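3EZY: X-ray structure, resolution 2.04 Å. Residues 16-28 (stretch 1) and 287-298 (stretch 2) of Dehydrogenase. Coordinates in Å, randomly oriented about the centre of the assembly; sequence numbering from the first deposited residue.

Stretch 1 16-28: IHAENLKMIDDAI
Stretch 2 (287-298) EELKTFIKNVKS

The helix of stretch 2 is already under way at Glu 287, with regular i to i+4 backbone bonds such as Ile 293 N to Leu 289 O at 3.0 Å. Stretch 1 enters already helical at Ile 16. Further on, Met 23 N bonds to Asn 20 O at 2.7 Å. The chain then extends through Ile 24 (phi/psi -118/138) and Asp 25. Asp 26 has positive phi (51/36), and Ala 27 and Ile 28 form a strand.

Both stretches advance in the same sense. By CA atoms, His 17 lies 7.3 Å from Leu 289, Ile 24 lies 6.6 Å from Lys 290, and Ala 27 lies 7.2 Å from Ile 293. The contact buries 478 Å², both sides summed.

Leu 289 (chi1 t, chi2 p) is the residue most covered by the other stretch, at 87 Å². Leu 289 CD2 enters the hollow between His 17 and Leu 21, 3.8 Å from His 17 O and 3.8 Å from Leu 21 CG. Ile 24 (m, t) points back toward the helix. Ile 24 CD1 wedges between Leu 289 CG, at 3.5 Å, and Lys 290 CG, at 3.8 Å. Here the aliphatic part of the lysine serves as apolar surface.

One turn on, Ile 293 (m, t) places CD1 in a pocket of three residues. Ile 293 CD1 is 3.9 Å from Leu 21 CD2, 3.7 Å from Ile 24 CG2 and 3.4 Å from Ala 27 CB. The methyl of Ala 27 forms one wall of this pocket. These contacts bring apolar surfaces together.

Polar groups flank this packing. Glu 288 OE1 lies at the His 17 ring edge, 3.9 Å from His 17 CE1. Lys 297 (m, t, t, m) has its CA-to-CB bond toward stretch 1. Lys 297 NZ reaches the backbone at Asp 26 and donates a very short 2.5 Å hydrogen bond to Asp 26 O, whose modelled position is less certain.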

# COMPACT_ATOMS: atom_id res chain seq x y z
N ILE A 16 19.19 22.70 -16.06
CA ILE A 16 17.81 22.59 -15.62
C ILE A 16 17.16 23.94 -15.39
O ILE A 16 16.05 24.20 -15.88
CB ILE A 16 17.70 21.69 -14.36
CG1 ILE A 16 18.01 20.24 -14.77
CG2 ILE A 16 16.29 21.80 -13.71
CD1 ILE A 16 18.24 19.27 -13.58
N HIS A 17 17.81 24.82 -14.63
CA HIS A 17 17.22 26.17 -14.35
C HIS A 17 16.99 26.95 -15.67
O HIS A 17 15.92 27.55 -15.90
CB HIS A 17 18.13 26.97 -13.41
CG HIS A 17 18.13 26.47 -12.00
ND1 HIS A 17 16.98 26.28 -11.27
CD2 HIS A 17 19.16 26.18 -11.16
CE1 HIS A 17 17.29 25.88 -10.05
NE2 HIS A 17 18.61 25.82 -9.95
N ALA A 18 18.00 26.94 -16.54
CA ALA A 18 17.96 27.70 -17.81
C ALA A 18 16.80 27.21 -18.69
O ALA A 18 16.10 28.02 -19.29
CB ALA A 18 19.27 27.53 -18.58
N GLU A 19 16.62 25.89 -18.76
CA GLU A 19 15.51 25.29 -19.52
C GLU A 19 14.16 25.58 -18.87
O GLU A 19 13.20 25.88 -19.58
CB GLU A 19 15.74 23.79 -19.75
CG GLU A 19 16.83 23.56 -20.85
CD GLU A 19 17.37 22.14 -20.93
OE1 GLU A 19 16.87 21.26 -20.18
OE2 GLU A 19 18.32 21.92 -21.73
N ASN A 20 14.08 25.56 -17.53
CA ASN A 20 12.84 25.86 -16.80
C ASN A 20 12.35 27.29 -17.01
O ASN A 20 11.16 27.57 -16.88
CB ASN A 20 12.96 25.58 -15.29
CG ASN A 20 12.84 24.07 -14.95
OD1 ASN A 20 12.45 23.27 -15.78
ND2 ASN A 20 13.16 23.70 -13.72
N LEU A 21 13.25 28.20 -17.31
CA LEU A 21 12.85 29.58 -17.53
C LEU A 21 11.78 29.78 -18.61
O LEU A 21 11.01 30.71 -18.53
CB LEU A 21 14.05 30.50 -17.67
CG LEU A 21 14.59 30.82 -16.26
CD1 LEU A 21 16.04 31.29 -16.26
CD2 LEU A 21 13.70 31.81 -15.50
N LYS A 22 11.69 28.88 -19.59
CA LYS A 22 10.57 28.90 -20.56
C LYS A 22 9.23 28.51 -19.93
O LYS A 22 8.17 28.80 -20.47
CB LYS A 22 10.86 27.95 -21.70
CG LYS A 22 12.22 28.19 -22.32
CD LYS A 22 13.24 28.65 -21.29
CE LYS A 22 14.62 28.54 -21.87
NZ LYS A 22 14.61 28.97 -23.30
N MET A 23 9.29 27.86 -18.79
CA MET A 23 8.10 27.27 -18.19
C MET A 23 7.58 28.28 -17.20
O MET A 23 6.56 28.06 -16.53
CB MET A 23 8.50 26.02 -17.40
CG MET A 23 7.55 24.87 -17.49
SD MET A 23 7.95 23.88 -18.94
CE MET A 23 7.63 25.08 -20.24
N ILE A 24 8.32 29.36 -17.07
CA ILE A 24 8.00 30.30 -16.05
C ILE A 24 7.67 31.58 -16.74
O ILE A 24 8.31 31.97 -17.71
CB ILE A 24 9.17 30.55 -15.11
CG1 ILE A 24 9.66 29.22 -14.54
CG2 ILE A 24 8.72 31.49 -14.01
CD1 ILE A 24 10.73 29.36 -13.50
N ASP A 25 6.64 32.24 -16.26
CA ASP A 25 6.41 33.49 -16.91
C ASP A 25 6.63 34.78 -16.19
O ASP A 25 6.73 34.85 -14.95
CB ASP A 25 5.19 33.47 -17.82
CG ASP A 25 5.57 33.07 -19.23
OD1 ASP A 25 5.21 33.82 -20.18
OD2 ASP A 25 6.28 32.03 -19.38
N ASP A 26 6.78 35.79 -17.03
CA ASP A 26 7.39 37.03 -16.64
C ASP A 26 8.74 36.82 -15.95
O ASP A 26 9.11 37.54 -15.03
CB ASP A 26 6.40 37.88 -15.86
CG ASP A 26 5.36 38.51 -16.78
OD1 ASP A 26 4.54 37.74 -17.35
OD2 ASP A 26 5.39 39.76 -16.96
N ALA A 27 9.46 35.81 -16.43
CA ALA A 27 10.89 35.74 -16.25
C ALA A 27 11.48 35.24 -17.57
O ALA A 27 10.97 34.30 -18.16
CB ALA A 27 11.23 34.80 -15.11
N ILE A 28 12.53 35.88 -18.09
CA ILE A 28 13.18 35.27 -19.25
C ILE A 28 14.64 35.01 -19.06
O ILE A 28 15.34 35.73 -18.35
CB ILE A 28 13.02 36.02 -20.60
CG1 ILE A 28 13.77 37.37 -20.59
CG2 ILE A 28 11.55 36.13 -21.06
CD1 ILE A 28 14.35 37.68 -21.94
N GLU A 287 9.73 24.64 -9.16
CA GLU A 287 8.97 25.35 -8.13
C GLU A 287 9.84 26.28 -7.27
O GLU A 287 9.39 27.37 -6.82
CB GLU A 287 8.29 24.33 -7.22
CG GLU A 287 7.42 24.96 -6.14
CD GLU A 287 6.06 25.45 -6.68
OE1 GLU A 287 5.76 25.31 -7.91
OE2 GLU A 287 5.29 25.97 -5.83
N GLU A 288 11.06 25.83 -7.00
CA GLU A 288 12.06 26.66 -6.29
C GLU A 288 12.33 27.97 -7.05
O GLU A 288 12.39 29.06 -6.47
CB GLU A 288 13.35 25.88 -6.14
CG GLU A 288 14.42 26.69 -5.44
CD GLU A 288 15.70 25.96 -5.34
OE1 GLU A 288 16.15 25.39 -6.36
OE2 GLU A 288 16.26 25.94 -4.24
N LEU A 289 12.52 27.86 -8.36
CA LEU A 289 12.85 29.02 -9.20
C LEU A 289 11.67 29.99 -9.36
O LEU A 289 11.85 31.23 -9.29
CB LEU A 289 13.35 28.56 -10.57
CG LEU A 289 13.67 29.66 -11.61
CD1 LEU A 289 14.53 30.68 -10.95
CD2 LEU A 289 14.41 29.12 -12.83
N LYS A 290 10.46 29.47 -9.55
CA LYS A 290 9.29 30.34 -9.56
C LYS A 290 9.21 31.15 -8.25
O LYS A 290 8.75 32.30 -8.25
CB LYS A 290 7.99 29.54 -9.74
CG LYS A 290 7.90 28.77 -11.04
CD LYS A 290 6.48 28.17 -11.17
CE LYS A 290 6.31 27.34 -12.46
NZ LYS A 290 5.22 26.28 -12.27
N THR A 291 9.62 30.54 -7.14
CA THR A 291 9.52 31.19 -5.83
C THR A 291 10.54 32.32 -5.73
O THR A 291 10.20 33.41 -5.26
CB THR A 291 9.71 30.20 -4.64
OG1 THR A 291 8.76 29.13 -4.76
CG2 THR A 291 9.50 30.90 -3.29
N PHE A 292 11.77 32.04 -6.14
CA PHE A 292 12.82 33.06 -6.25
C PHE A 292 12.36 34.28 -7.07
O PHE A 292 12.56 35.44 -6.68
CB PHE A 292 14.10 32.46 -6.88
CG PHE A 292 15.19 33.51 -7.12
CD1 PHE A 292 15.76 34.18 -6.05
CD2 PHE A 292 15.61 33.83 -8.41
CE1 PHE A 292 16.74 35.14 -6.22
CE2 PHE A 292 16.61 34.79 -8.62
CZ PHE A 292 17.17 35.45 -7.51
N ILE A 293 11.78 34.02 -8.23
CA ILE A 293 11.27 35.07 -9.11
C ILE A 293 10.12 35.86 -8.45
O ILE A 293 10.10 37.09 -8.51
CB ILE A 293 10.81 34.44 -10.44
CG1 ILE A 293 12.05 33.95 -11.20
CG2 ILE A 293 9.96 35.44 -11.27
CD1 ILE A 293 11.70 32.97 -12.31
N LYS A 294 9.17 35.16 -7.83
CA LYS A 294 8.13 35.78 -7.02
C LYS A 294 8.71 36.68 -5.93
O LYS A 294 8.24 37.81 -5.76
CB LYS A 294 7.25 34.71 -6.35
CG LYS A 294 6.11 35.29 -5.46
CD LYS A 294 5.26 34.22 -4.74
CE LYS A 294 6.07 33.48 -3.65
NZ LYS A 294 6.07 34.19 -2.30
N ASN A 295 9.72 36.20 -5.20
CA ASN A 295 10.27 37.01 -4.11
C ASN A 295 10.88 38.29 -4.71
O ASN A 295 10.70 39.39 -4.19
CB ASN A 295 11.40 36.31 -3.34
CG ASN A 295 10.97 35.01 -2.69
OD1 ASN A 295 11.80 34.12 -2.55
ND2 ASN A 295 9.70 34.90 -2.28
N VAL A 296 11.65 38.12 -5.78
CA VAL A 296 12.25 39.25 -6.49
C VAL A 296 11.22 40.26 -7.00
O VAL A 296 11.30 41.44 -6.70
CB VAL A 296 13.12 38.79 -7.66
CG1 VAL A 296 13.52 40.01 -8.54
CG2 VAL A 296 14.35 38.07 -7.14
N LYS A 297 10.25 39.79 -7.76
CA LYS A 297 9.23 40.67 -8.29
C LYS A 297 8.45 41.39 -7.21
O LYS A 297 8.00 42.53 -7.41
CB LYS A 297 8.24 39.89 -9.15
CG LYS A 297 8.74 39.45 -10.48
CD LYS A 297 7.62 38.67 -11.14
CE LYS A 297 8.00 38.09 -12.49
NZ LYS A 297 7.87 39.09 -13.58
N SER A 298 8.24 40.72 -6.09
CA SER A 298 7.34 41.22 -5.07
C SER A 298 8.09 41.92 -3.94
O SER A 298 7.47 42.43 -3.00
CB SER A 298 6.47 40.08 -4.53
OG SER A 298 5.85 39.38 -5.61